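Local coordinates for protein PilX (Neisseria meningitidis, PDB 2OPE) that is a minor type IV pilin that probably joins the pilus fibre and modulates its part in bacterial aggregation and adhesion, at residues Q11-M16 against G98-D103; V17-I22 against E43-G48; Q25-N30 against Q36-K41; V63-K68 against R72-V77. One frame throughout, in Å; residues are numbered along the deposited sequence.

In the fold
All four belong to a pilin fold in which helix 5-28 lies over an antiparallel sheet. Interactions 1, 2 and 3 share that helix. Interaction 1 sets its first half against strand 98-101, and interactions 2 and 3 pair its later part with helix 35-48. Interactions 1, 2 and 4 are partly buried, whereas interaction 3 is a surface contact whose centre is about 16 Å from the centre of the chain. Interactions 2 and 3 are chiefly apolar, but in interaction 3 a lysine and a water take part. Interaction 1 sets an aromatic ring beside an amine. Only interaction 4 has direct hydrogen bonds between its segments. A hydrogen bond between N20 and Y74 links interactions 2 and 4.

Interaction 1. Residues Q11-M16 against G98-D103; sequences QLYTEM and GYKCRD
Y13 reaches from helix 11-16 toward strand 98-101, and K100 reaches back from the strand. The two side chains cross at about a right angle. Y13 has CG opposite the backbone N (chi1 177°), which sends the ring out from the helix to G98. The CA of G98 lies in the plane of the ring, at its edge, 4.0 Å from Y13 OH. The backbone N of Y99 is also near that edge, 4.1 Å from Y13 CE1. The ring therefore meets strand backbone where G98 has no side chain.

K100 approaches at the base of the ring. Its chain is mostly extended but bends at the last torsion (chi4 -25°). The bend brings K100 NZ to 3.8 Å from Y13 CB and 4.0 Å from Y13 CG. The amine lies oblique to this ring. Its cation-pi partner is F123, which also packs edge-to-face with Y13. F123 thus joins both side chains of the contact near the C-terminus.

Helix and strand run nearly antiparallel, at 155°, with their axes 9.8 Å apart. Beyond the touching residues, C101 forms the disulfide with C120. No hydrogen bond or salt bridge joins the two segments, so the contact rests on van der Waals packing, and the F123 ring probably helps to stabilise the lysine charge.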
loop_
_atom_site.group_PDB
_atom_site.type_symbol
_atom_site.label_atom_id
_atom_site.label_comp_id
_atom_site.label_asym_id
_atom_site.label_seq_id
_atom_site.Cartn_x
_atom_site.Cartn_y
_atom_site.Cartn_z
ATOM N N GLN A 11 11.691 -0.237 4.795
ATOM C CA GLN A 11 10.874 -0.807 5.864
ATOM C C GLN A 11 9.393 -0.669 5.546
ATOM O O GLN A 11 8.624 -1.563 5.839
ATOM C CB GLN A 11 11.204 -0.178 7.222
ATOM C CG GLN A 11 12.697 -0.173 7.524
ATOM C CD GLN A 11 13.008 0.377 8.902
ATOM O OE1 GLN A 11 12.236 0.182 9.857
ATOM N NE2 GLN A 11 14.131 1.059 9.017
ATOM N N LEU A 12 8.988 0.467 4.986
ATOM C CA LEU A 12 7.587 0.673 4.546
ATOM C C LEU A 12 7.229 -0.422 3.536
ATOM O O LEU A 12 6.136 -1.017 3.582
ATOM C CB LEU A 12 7.417 2.058 3.906
ATOM C CG LEU A 12 6.053 2.411 3.325
ATOM C CD1 LEU A 12 4.990 2.441 4.446
ATOM C CD2 LEU A 12 6.088 3.726 2.545
ATOM N N TYR A 13 8.164 -0.739 2.647
ATOM C CA TYR A 13 7.855 -1.721 1.645
ATOM C C TYR A 13 7.532 -3.039 2.365
ATOM O O TYR A 13 6.457 -3.642 2.149
ATOM C CB TYR A 13 8.988 -1.874 0.621
ATOM C CG TYR A 13 8.641 -2.958 -0.370
ATOM C CD1 TYR A 13 7.935 -2.662 -1.526
ATOM C CD2 TYR A 13 8.952 -4.305 -0.109
ATOM C CE1 TYR A 13 7.578 -3.664 -2.401
ATOM C CE2 TYR A 13 8.580 -5.280 -0.966
ATOM C CZ TYR A 13 7.894 -4.971 -2.106
ATOM O OH TYR A 13 7.537 -5.978 -2.998
ATOM N N THR A 14 8.432 -3.439 3.257
ATOM C CA THR A 14 8.316 -4.658 4.038
ATOM C C THR A 14 7.084 -4.684 4.954
ATOM O O THR A 14 6.498 -5.733 5.162
ATOM C CB THR A 14 9.622 -4.889 4.845
ATOM O OG1 THR A 14 10.682 -5.024 3.907
ATOM C CG2 THR A 14 9.576 -6.169 5.718
ATOM N N GLU A 15 6.675 -3.537 5.475
ATOM C CA GLU A 15 5.459 -3.501 6.290
ATOM C C GLU A 15 4.266 -3.755 5.384
ATOM O O GLU A 15 3.301 -4.429 5.773
ATOM C CB GLU A 15 5.291 -2.148 6.998
ATOM C CG GLU A 15 6.310 -1.913 8.092
ATOM C CD GLU A 15 5.881 -2.426 9.443
ATOM O OE1 GLU A 15 4.810 -3.008 9.566
ATOM O OE2 GLU A 15 6.604 -2.228 10.406
ATOM N N MET A 16 4.320 -3.207 4.176
ATOM C CA MET A 16 3.143 -3.253 3.304
ATOM C C MET A 16 2.976 -4.649 2.813
ATOM O O MET A 16 1.856 -5.099 2.734
ATOM C CB MET A 16 3.199 -2.229 2.164
ATOM C CG MET A 16 3.034 -0.830 2.708
ATOM S SD MET A 16 3.267 0.409 1.473
ATOM C CE MET A 16 1.961 0.095 0.208
ATOM N N GLY A 98 4.904 -5.278 -6.320
ATOM C CA GLY A 98 5.181 -4.076 -5.554
ATOM C C GLY A 98 6.184 -3.129 -6.191
ATOM O O GLY A 98 6.973 -3.531 -7.055
ATOM N N TYR A 99 6.152 -1.871 -5.755
ATOM C CA TYR A 99 6.897 -0.803 -6.440
ATOM C C TYR A 99 7.473 0.202 -5.463
ATOM O O TYR A 99 6.848 0.546 -4.474
ATOM C CB TYR A 99 5.995 -0.101 -7.465
ATOM C CG TYR A 99 5.485 -1.035 -8.533
ATOM C CD1 TYR A 99 4.371 -1.852 -8.311
ATOM C CD2 TYR A 99 6.110 -1.117 -9.772
ATOM C CE1 TYR A 99 3.933 -2.745 -9.280
ATOM C CE2 TYR A 99 5.666 -2.001 -10.742
ATOM C CZ TYR A 99 4.582 -2.787 -10.496
ATOM O OH TYR A 99 4.135 -3.630 -11.471
ATOM N N LYS A 100 8.687 0.653 -5.730
ATOM C CA LYS A 100 9.290 1.763 -4.981
ATOM C C LYS A 100 9.143 3.027 -5.820
ATOM O O LYS A 100 9.561 3.059 -6.981
ATOM C CB LYS A 100 10.757 1.489 -4.690
ATOM C CG LYS A 100 11.076 0.428 -3.519
ATOM C CD LYS A 100 12.508 0.677 -3.043
ATOM C CE LYS A 100 13.138 -0.420 -2.143
ATOM N NZ LYS A 100 12.030 -1.107 -1.496
ATOM N N CYS A 101 8.557 4.068 -5.245
ATOM C CA CYS A 101 8.234 5.277 -6.014
ATOM C C CYS A 101 8.996 6.453 -5.517
ATOM O O CYS A 101 9.314 6.529 -4.320
ATOM C CB CYS A 101 6.756 5.606 -5.941
ATOM S SG CYS A 101 5.771 4.257 -6.420
ATOM N N ARG A 102 9.281 7.368 -6.452
ATOM C CA ARG A 102 10.137 8.525 -6.165
ATOM C C ARG A 102 9.339 9.652 -5.539
ATOM O O ARG A 102 9.930 10.530 -4.928
ATOM C CB ARG A 102 10.913 8.997 -7.398
ATOM C CG ARG A 102 12.004 8.004 -7.904
ATOM C CD ARG A 102 13.223 7.843 -6.964
ATOM N NE ARG A 102 13.949 9.109 -6.794
ATOM C CZ ARG A 102 15.009 9.304 -6.001
ATOM N NH1 ARG A 102 15.524 8.325 -5.264
ATOM N NH2 ARG A 102 15.563 10.504 -5.943
ATOM N N ASP A 103 8.006 9.575 -5.621
ATOM C CA ASP A 103 7.095 10.609 -5.061
ATOM C C ASP A 103 5.722 10.016 -4.829
ATOM O O ASP A 103 5.328 9.095 -5.552
ATOM C CB ASP A 103 6.930 11.754 -6.033
ATOM C CG ASP A 103 6.616 11.272 -7.437
ATOM O OD1 ASP A 103 7.571 10.969 -8.170
ATOM O OD2 ASP A 103 5.424 11.151 -7.813
#

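Interaction 2. Residues V17-I22 against E43-G48; sequences VGINNI and ERFVSG
F45 has CG opposite its backbone N (chi1 171°), and this swings the ring across to helix 17-22. I22 has chi1 -64°, which places its CG2 opposite the backbone N and against the ring. I22 CG2 lies 3.6 Å from F45 CZ and 3.8 Å from F45 CE1. The two side chains meet at about a right angle, and the methyl approaches the ring obliquely.

I19 sits one turn earlier. Its CG2 touches both F45 and V46, at 4.2 Å from F45 CE1 and 4.1 Å from V46 CG2. The carbonyl O of I19 lies near the plane of the F45 ring, at its edge, 4.0 Å from CE1. That oxygen also accepts a hydrogen bond from the S23 hydroxyl.

The side chains that meet are apolar. V46 turns on to V61 and V63 of the sheet, and F45 also packs on S23 and I27. N20 hydrogen-bonds through OD1 to Y74 OH and through ND2 to N93 O.

The helix axes are 10.9 Å apart, nearly antiparallel at 157°. In this antiparallel helix pair, helix 35-48 packs beside the part present here of the long N-terminal helix that marks type IV pilins.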
loop_
_atom_site.group_PDB
_atom_site.type_symbol
_atom_site.label_atom_id
_atom_site.label_comp_id
_atom_site.label_asym_id
_atom_site.label_seq_id
_atom_site.Cartn_x
_atom_site.Cartn_y
_atom_site.Cartn_z
ATOM N N VAL A 17 4.095 -5.335 2.533
ATOM C CA VAL A 17 4.036 -6.767 2.195
ATOM C C VAL A 17 3.360 -7.562 3.305
ATOM O O VAL A 17 2.501 -8.362 3.043
ATOM C CB VAL A 17 5.397 -7.392 1.963
ATOM C CG1 VAL A 17 5.219 -8.889 1.756
ATOM C CG2 VAL A 17 6.039 -6.792 0.763
ATOM N N GLY A 18 3.767 -7.316 4.546
ATOM C CA GLY A 18 3.126 -7.899 5.741
ATOM C C GLY A 18 1.625 -7.656 5.808
ATOM O O GLY A 18 0.871 -8.565 6.033
ATOM N N ILE A 19 1.212 -6.406 5.626
ATOM C CA ILE A 19 -0.206 -6.031 5.530
ATOM C C ILE A 19 -0.941 -6.725 4.368
ATOM O O ILE A 19 -2.035 -7.260 4.551
ATOM C CB ILE A 19 -0.330 -4.463 5.457
ATOM C CG1 ILE A 19 0.259 -3.835 6.737
ATOM C CG2 ILE A 19 -1.770 -3.999 5.234
ATOM C CD1 ILE A 19 0.502 -2.323 6.629
ATOM N N ASN A 20 -0.331 -6.734 3.190
ATOM C CA ASN A 20 -0.853 -7.466 2.026
ATOM C C ASN A 20 -1.070 -8.975 2.343
ATOM O O ASN A 20 -2.109 -9.572 1.995
ATOM C CB ASN A 20 0.132 -7.334 0.839
ATOM C CG ASN A 20 -0.562 -7.204 -0.512
ATOM O OD1 ASN A 20 -1.782 -7.098 -0.593
ATOM N ND2 ASN A 20 0.228 -7.177 -1.588
ATOM N N ASN A 21 -0.097 -9.601 2.992
ATOM C CA ASN A 21 -0.192 -11.035 3.209
ATOM C C ASN A 21 -1.313 -11.395 4.194
ATOM O O ASN A 21 -2.007 -12.395 4.015
ATOM C CB ASN A 21 1.157 -11.615 3.655
ATOM C CG ASN A 21 2.117 -11.726 2.525
ATOM O OD1 ASN A 21 1.702 -11.744 1.375
ATOM N ND2 ASN A 21 3.410 -11.841 2.825
ATOM N N ILE A 22 -1.490 -10.581 5.225
ATOM C CA ILE A 22 -2.578 -10.801 6.141
ATOM C C ILE A 22 -3.938 -10.505 5.498
ATOM O O ILE A 22 -4.914 -11.165 5.817
ATOM C CB ILE A 22 -2.430 -9.900 7.345
ATOM C CG1 ILE A 22 -1.155 -10.262 8.137
ATOM C CG2 ILE A 22 -3.702 -9.956 8.247
ATOM C CD1 ILE A 22 -1.029 -9.407 9.381
ATOM N N GLU A 43 -10.628 -2.094 4.308
ATOM C CA GLU A 43 -10.508 -0.675 4.670
ATOM C C GLU A 43 -10.295 -0.463 6.171
ATOM O O GLU A 43 -9.472 0.346 6.568
ATOM C CB GLU A 43 -11.722 0.133 4.118
ATOM C CG GLU A 43 -11.801 0.133 2.563
ATOM C CD GLU A 43 -13.074 0.771 2.004
ATOM O OE1 GLU A 43 -14.055 0.965 2.751
ATOM O OE2 GLU A 43 -13.103 1.092 0.796
ATOM N N ARG A 44 -11.044 -1.159 7.011
ATOM C CA ARG A 44 -10.841 -1.063 8.463
ATOM C C ARG A 44 -9.513 -1.642 8.873
ATOM O O ARG A 44 -8.823 -1.080 9.702
ATOM C CB ARG A 44 -11.936 -1.817 9.213
ATOM C CG ARG A 44 -12.940 -0.920 9.835
ATOM C CD ARG A 44 -14.053 -1.709 10.452
ATOM N NE ARG A 44 -14.769 -2.439 9.417
ATOM C CZ ARG A 44 -15.930 -2.038 8.920
ATOM N NH1 ARG A 44 -16.536 -2.765 7.978
ATOM N NH2 ARG A 44 -16.496 -0.918 9.390
ATOM N N PHE A 45 -9.171 -2.802 8.325
ATOM C CA PHE A 45 -7.972 -3.485 8.754
ATOM C C PHE A 45 -6.753 -2.645 8.399
ATOM O O PHE A 45 -5.941 -2.323 9.248
ATOM C CB PHE A 45 -7.812 -4.879 8.133
ATOM C CG PHE A 45 -6.464 -5.473 8.433
ATOM C CD1 PHE A 45 -5.544 -5.753 7.406
ATOM C CD2 PHE A 45 -6.056 -5.608 9.741
ATOM C CE1 PHE A 45 -4.283 -6.255 7.707
ATOM C CE2 PHE A 45 -4.795 -6.105 10.045
ATOM C CZ PHE A 45 -3.907 -6.426 9.028
ATOM N N VAL A 46 -6.642 -2.301 7.127
ATOM C CA VAL A 46 -5.515 -1.499 6.630
ATOM C C VAL A 46 -5.369 -0.161 7.318
ATOM O O VAL A 46 -4.263 0.234 7.706
ATOM C CB VAL A 46 -5.643 -1.244 5.119
ATOM C CG1 VAL A 46 -4.577 -0.195 4.646
ATOM C CG2 VAL A 46 -5.555 -2.617 4.337
ATOM N N SER A 47 -6.483 0.544 7.476
ATOM C CA SER A 47 -6.401 1.883 8.030
ATOM C C SER A 47 -6.152 1.834 9.519
ATOM O O SER A 47 -5.660 2.776 10.096
ATOM C CB SER A 47 -7.659 2.715 7.713
ATOM O OG SER A 47 -8.767 2.283 8.481
ATOM N N GLY A 48 -6.488 0.728 10.155
ATOM C CA GLY A 48 -6.249 0.653 11.594
ATOM C C GLY A 48 -4.981 -0.112 11.980
ATOM O O GLY A 48 -4.733 -0.329 13.138
#

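Interaction 3. Residues Q25-N30 against Q36-K41; sequences QFILKN and QTIKSK
I27 and I38 carry this contact, and I27 divides at CB. I27 has CG2 opposite its backbone N (chi1 -57°), which turns this methyl to K41. I27 CG2 lies 3.9 Å from K41 CB and 4.0 Å from the backbone O of I38. CG1 leads to CD1, and I27 CD1 rests 4.0 Å from the backbone O of K41. CD1 also packs on F45, farther along helix 35-48. The backbone O of I27 lies 3.4 Å from I38 CD1. I38 turns its CG2 to L28 CD2, at 3.8 Å, where the two side chains meet at about a right angle.

K41 then runs out extended toward the surface. Its NZ forms a salt bridge with D33 and gives a hydrogen bond to a water, 3.2 Å away. That water bonds weakly to the carbonyl O of F26.

No direct hydrogen bond joins the two segments. Apolar branches make the inner contact, while D33 and water probably balance the lysine charge at the surface.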
loop_
_atom_site.group_PDB
_atom_site.type_symbol
_atom_site.label_atom_id
_atom_site.label_comp_id
_atom_site.label_asym_id
_atom_site.label_seq_id
_atom_site.Cartn_x
_atom_site.Cartn_y
_atom_site.Cartn_z
ATOM N N GLN A 25 -4.753 -13.572 3.212
ATOM C CA GLN A 25 -4.897 -14.894 3.821
ATOM C C GLN A 25 -6.010 -14.894 4.888
ATOM O O GLN A 25 -6.554 -15.934 5.201
ATOM C CB GLN A 25 -3.575 -15.286 4.483
ATOM C CG GLN A 25 -2.432 -15.454 3.517
ATOM C CD GLN A 25 -2.703 -16.541 2.439
ATOM O OE1 GLN A 25 -3.373 -17.549 2.679
ATOM N NE2 GLN A 25 -2.200 -16.304 1.255
ATOM N N PHE A 26 -6.313 -13.718 5.448
ATOM C CA PHE A 26 -7.335 -13.603 6.463
ATOM C C PHE A 26 -8.560 -12.844 5.980
ATOM O O PHE A 26 -9.622 -13.007 6.540
ATOM C CB PHE A 26 -6.773 -12.993 7.781
ATOM C CG PHE A 26 -5.788 -13.925 8.482
ATOM C CD1 PHE A 26 -6.234 -14.878 9.408
ATOM C CD2 PHE A 26 -4.438 -13.909 8.168
ATOM C CE1 PHE A 26 -5.348 -15.741 10.016
ATOM C CE2 PHE A 26 -3.549 -14.778 8.801
ATOM C CZ PHE A 26 -3.997 -15.666 9.719
ATOM N N ILE A 27 -8.453 -11.992 4.975
ATOM C CA ILE A 27 -9.660 -11.272 4.575
ATOM C C ILE A 27 -10.232 -11.777 3.229
ATOM O O ILE A 27 -11.408 -12.177 3.147
ATOM C CB ILE A 27 -9.456 -9.750 4.588
ATOM C CG1 ILE A 27 -9.008 -9.328 5.990
ATOM C CG2 ILE A 27 -10.786 -9.009 4.198
ATOM C CD1 ILE A 27 -8.744 -7.824 6.165
ATOM N N LEU A 28 -9.382 -11.766 2.201
ATOM C CA LEU A 28 -9.748 -12.257 0.887
ATOM C C LEU A 28 -10.178 -13.726 0.930
ATOM O O LEU A 28 -11.074 -14.148 0.175
ATOM C CB LEU A 28 -8.576 -12.086 -0.076
ATOM C CG LEU A 28 -8.146 -10.630 -0.284
ATOM C CD1 LEU A 28 -7.303 -10.554 -1.538
ATOM C CD2 LEU A 28 -9.344 -9.706 -0.396
ATOM N N LYS A 29 -9.586 -14.476 1.851
ATOM C CA LYS A 29 -9.698 -15.926 1.855
ATOM C C LYS A 29 -11.006 -16.412 2.467
ATOM O O LYS A 29 -11.409 -17.542 2.246
ATOM C CB LYS A 29 -8.513 -16.524 2.616
ATOM C CG LYS A 29 -8.048 -17.854 2.161
ATOM C CD LYS A 29 -7.001 -18.399 3.126
ATOM C CE LYS A 29 -6.172 -19.499 2.502
ATOM N NZ LYS A 29 -5.176 -20.116 3.471
ATOM N N ASN A 30 -11.663 -15.565 3.237
ATOM C CA ASN A 30 -12.989 -15.865 3.740
ATOM C C ASN A 30 -13.866 -16.343 2.577
ATOM O O ASN A 30 -14.038 -15.634 1.564
ATOM C CB ASN A 30 -13.586 -14.630 4.409
ATOM C CG ASN A 30 -14.854 -14.928 5.155
ATOM O OD1 ASN A 30 -15.870 -15.240 4.540
ATOM N ND2 ASN A 30 -14.819 -14.805 6.492
ATOM N N GLN A 36 -19.147 -6.374 -0.463
ATOM C CA GLN A 36 -19.285 -5.210 0.383
ATOM C C GLN A 36 -18.599 -5.422 1.737
ATOM O O GLN A 36 -17.977 -4.515 2.280
ATOM C CB GLN A 36 -20.773 -4.916 0.578
ATOM C CG GLN A 36 -21.062 -4.041 1.753
ATOM C CD GLN A 36 -22.359 -3.322 1.621
ATOM O OE1 GLN A 36 -23.369 -3.884 1.118
ATOM N NE2 GLN A 36 -22.372 -2.056 2.077
ATOM N N THR A 37 -18.717 -6.627 2.281
ATOM C CA THR A 37 -18.062 -7.006 3.528
ATOM C C THR A 37 -16.534 -7.121 3.407
ATOM O O THR A 37 -15.795 -6.653 4.274
ATOM C CB THR A 37 -18.659 -8.308 4.033
ATOM O OG1 THR A 37 -20.056 -8.099 4.279
ATOM C CG2 THR A 37 -17.978 -8.786 5.304
ATOM N N ILE A 38 -16.057 -7.728 2.322
ATOM C CA ILE A 38 -14.619 -7.828 2.088
ATOM C C ILE A 38 -14.039 -6.414 1.984
ATOM O O ILE A 38 -13.005 -6.120 2.558
ATOM C CB ILE A 38 -14.295 -8.569 0.746
ATOM C CG1 ILE A 38 -14.816 -10.034 0.729
ATOM C CG2 ILE A 38 -12.795 -8.457 0.389
ATOM C CD1 ILE A 38 -14.323 -10.897 1.837
ATOM N N LYS A 39 -14.705 -5.550 1.220
ATOM C CA LYS A 39 -14.221 -4.206 0.975
ATOM C C LYS A 39 -14.109 -3.394 2.269
ATOM O O LYS A 39 -13.070 -2.803 2.525
ATOM C CB LYS A 39 -15.113 -3.470 -0.032
ATOM C CG LYS A 39 -14.732 -1.980 -0.230
ATOM C CD LYS A 39 -15.396 -1.376 -1.442
ATOM C CE LYS A 39 -15.073 0.157 -1.591
ATOM N NZ LYS A 39 -15.429 0.917 -0.353
ATOM N N SER A 40 -15.156 -3.370 3.104
ATOM C CA SER A 40 -15.037 -2.563 4.324
ATOM C C SER A 40 -14.083 -3.172 5.330
ATOM O O SER A 40 -13.376 -2.449 6.023
ATOM C CB SER A 40 -16.401 -2.206 4.975
ATOM O OG SER A 40 -17.285 -3.291 4.953
ATOM N N LYS A 41 -14.075 -4.497 5.430
ATOM C CA LYS A 41 -13.025 -5.171 6.224
ATOM C C LYS A 41 -11.606 -4.796 5.767
ATOM O O LYS A 41 -10.780 -4.398 6.595
ATOM C CB LYS A 41 -13.224 -6.680 6.253
ATOM C CG LYS A 41 -14.332 -7.155 7.225
ATOM C CD LYS A 41 -14.414 -8.670 7.188
ATOM C CE LYS A 41 -15.552 -9.270 8.069
ATOM N NZ LYS A 41 -15.696 -10.748 7.804
HETATM O O HOH W 1 -12.745 -12.006 7.740
#

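Interaction 4. Residues V63-K68 against R72-V77; sequences VHFVNK and RAYSLV
V63 fills the dip between Y74 and L76. V63 CG2 approaches the Y74 ring obliquely, 3.6 Å from Y74 CD1. V63 CB lies against the L76 methyl CD2, at 3.8 Å. The ring of F65 leans on Y74 from farther along the strand, with F65 CE1 3.7 Å from Y74 CB. The backbone position of Y74 sets that CB against F65. Y74 has chi1 61°, with CG between the backbone N and the carbonyl carbon. This directs the ring toward the helices, where its OH hydrogen-bonds to N20.

H64 and V77 fit together on the other face. Their side chains meet at about a right angle, with H64 CD2 3.5 Å from V77 CG2. H64 NE2 is hydrogen-bonded to the S62 hydroxyl, which probably helps fix the turn of the imidazole.

H64 and S75 form an antiparallel hydrogen-bonded pair. H64 N gives to S75 O at 2.9 Å, and S75 N gives to H64 O at 3.1 Å. S75 O also takes a CA-H contact from V63. The two backbone bonds of this pair thus set the register of the hairpin, and the side chains on both faces add mainly apolar contact.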
loop_
_atom_site.group_PDB
_atom_site.type_symbol
_atom_site.label_atom_id
_atom_site.label_comp_id
_atom_site.label_asym_id
_atom_site.label_seq_id
_atom_site.Cartn_x
_atom_site.Cartn_y
_atom_site.Cartn_z
ATOM N N VAL A 63 -5.755 1.452 1.270
ATOM C CA VAL A 63 -6.124 0.378 0.304
ATOM C C VAL A 63 -7.143 0.961 -0.717
ATOM O O VAL A 63 -7.995 1.813 -0.390
ATOM C CB VAL A 63 -6.698 -0.911 1.052
ATOM C CG1 VAL A 63 -7.961 -0.551 1.859
ATOM C CG2 VAL A 63 -7.015 -2.023 0.137
ATOM N N HIS A 64 -7.031 0.552 -1.970
ATOM C CA HIS A 64 -7.781 1.214 -3.028
ATOM C C HIS A 64 -8.372 0.191 -3.971
ATOM O O HIS A 64 -7.835 -0.884 -4.128
ATOM C CB HIS A 64 -6.858 2.228 -3.745
ATOM C CG HIS A 64 -6.230 3.219 -2.800
ATOM N ND1 HIS A 64 -6.784 4.459 -2.538
ATOM C CD2 HIS A 64 -5.138 3.112 -1.988
ATOM C CE1 HIS A 64 -6.037 5.087 -1.641
ATOM N NE2 HIS A 64 -5.032 4.296 -1.290
ATOM N N PHE A 65 -9.495 0.525 -4.574
ATOM C CA PHE A 65 -10.290 -0.396 -5.360
ATOM C C PHE A 65 -10.670 0.268 -6.664
ATOM O O PHE A 65 -11.114 1.416 -6.697
ATOM C CB PHE A 65 -11.580 -0.746 -4.595
ATOM C CG PHE A 65 -11.327 -1.325 -3.242
ATOM C CD1 PHE A 65 -11.137 -2.706 -3.093
ATOM C CD2 PHE A 65 -11.213 -0.494 -2.123
ATOM C CE1 PHE A 65 -10.840 -3.246 -1.852
ATOM C CE2 PHE A 65 -10.936 -1.015 -0.892
ATOM C CZ PHE A 65 -10.732 -2.398 -0.740
ATOM N N VAL A 66 -10.541 -0.446 -7.755
ATOM C CA VAL A 66 -11.053 0.105 -8.982
ATOM C C VAL A 66 -12.547 -0.134 -9.026
ATOM O O VAL A 66 -13.316 0.739 -9.434
ATOM C CB VAL A 66 -10.345 -0.500 -10.198
ATOM C CG1 VAL A 66 -11.113 -0.173 -11.513
ATOM C CG2 VAL A 66 -8.929 0.068 -10.252
ATOM N N ASN A 67 -12.935 -1.310 -8.551
ATOM C CA ASN A 67 -14.271 -1.851 -8.702
ATOM C C ASN A 67 -14.678 -2.439 -7.360
ATOM O O ASN A 67 -14.113 -3.454 -6.916
ATOM C CB ASN A 67 -14.248 -2.966 -9.768
ATOM C CG ASN A 67 -15.633 -3.559 -10.046
ATOM O OD1 ASN A 67 -16.628 -3.145 -9.466
ATOM N ND2 ASN A 67 -15.686 -4.552 -10.916
ATOM N N LYS A 68 -15.652 -1.808 -6.716
ATOM C CA LYS A 68 -16.163 -2.265 -5.442
ATOM C C LYS A 68 -16.746 -3.666 -5.537
ATOM O O LYS A 68 -17.053 -4.287 -4.522
ATOM C CB LYS A 68 -17.219 -1.294 -4.905
ATOM C CG LYS A 68 -18.576 -1.378 -5.607
ATOM C CD LYS A 68 -19.580 -0.419 -5.014
ATOM C CE LYS A 68 -20.787 -0.242 -5.939
ATOM N NZ LYS A 68 -21.692 -1.442 -6.036
ATOM N N ARG A 72 -11.170 -8.105 -4.270
ATOM C CA ARG A 72 -9.944 -8.897 -4.205
ATOM C C ARG A 72 -8.854 -8.319 -5.074
ATOM O O ARG A 72 -7.666 -8.610 -4.847
ATOM C CB ARG A 72 -10.217 -10.351 -4.585
ATOM C CG ARG A 72 -11.125 -11.068 -3.552
ATOM C CD ARG A 72 -11.415 -12.522 -3.912
ATOM N NE ARG A 72 -11.908 -13.195 -2.720
ATOM C CZ ARG A 72 -13.170 -13.162 -2.348
ATOM N NH1 ARG A 72 -13.556 -13.757 -1.237
ATOM N NH2 ARG A 72 -14.044 -12.516 -3.089
ATOM N N ALA A 73 -9.248 -7.529 -6.087
ATOM C CA ALA A 73 -8.314 -6.685 -6.852
ATOM C C ALA A 73 -8.224 -5.332 -6.179
ATOM O O ALA A 73 -9.078 -4.468 -6.406
ATOM C CB ALA A 73 -8.781 -6.498 -8.242
ATOM N N TYR A 74 -7.227 -5.147 -5.329
ATOM C CA TYR A 74 -7.009 -3.843 -4.690
ATOM C C TYR A 74 -5.504 -3.570 -4.783
ATOM O O TYR A 74 -4.720 -4.441 -5.146
ATOM C CB TYR A 74 -7.477 -3.815 -3.216
ATOM C CG TYR A 74 -6.714 -4.840 -2.336
ATOM C CD1 TYR A 74 -5.413 -4.561 -1.886
ATOM C CD2 TYR A 74 -7.265 -6.093 -2.023
ATOM C CE1 TYR A 74 -4.697 -5.461 -1.130
ATOM C CE2 TYR A 74 -6.540 -7.014 -1.252
ATOM C CZ TYR A 74 -5.234 -6.687 -0.813
ATOM O OH TYR A 74 -4.443 -7.579 -0.107
ATOM N N SER A 75 -5.119 -2.358 -4.442
ATOM C CA SER A 75 -3.731 -2.015 -4.251
ATOM C C SER A 75 -3.544 -1.267 -2.926
ATOM O O SER A 75 -4.480 -0.667 -2.384
ATOM C CB SER A 75 -3.263 -1.167 -5.408
ATOM O OG SER A 75 -4.034 -0.025 -5.480
ATOM N N LEU A 76 -2.334 -1.338 -2.398
ATOM C CA LEU A 76 -1.977 -0.602 -1.225
ATOM C C LEU A 76 -1.080 0.538 -1.645
ATOM O O LEU A 76 -0.163 0.358 -2.432
ATOM C CB LEU A 76 -1.240 -1.506 -0.239
ATOM C CG LEU A 76 -1.963 -2.739 0.282
ATOM C CD1 LEU A 76 -0.979 -3.646 1.100
ATOM C CD2 LEU A 76 -3.143 -2.312 1.124
ATOM N N VAL A 77 -1.339 1.717 -1.101
ATOM C CA VAL A 77 -0.500 2.892 -1.336
ATOM C C VAL A 77 0.194 3.304 -0.009
ATOM O O VAL A 77 -0.427 3.398 1.032
ATOM C CB VAL A 77 -1.386 4.035 -1.924
ATOM C CG1 VAL A 77 -0.663 5.322 -2.047
ATOM C CG2 VAL A 77 -1.957 3.617 -3.279
#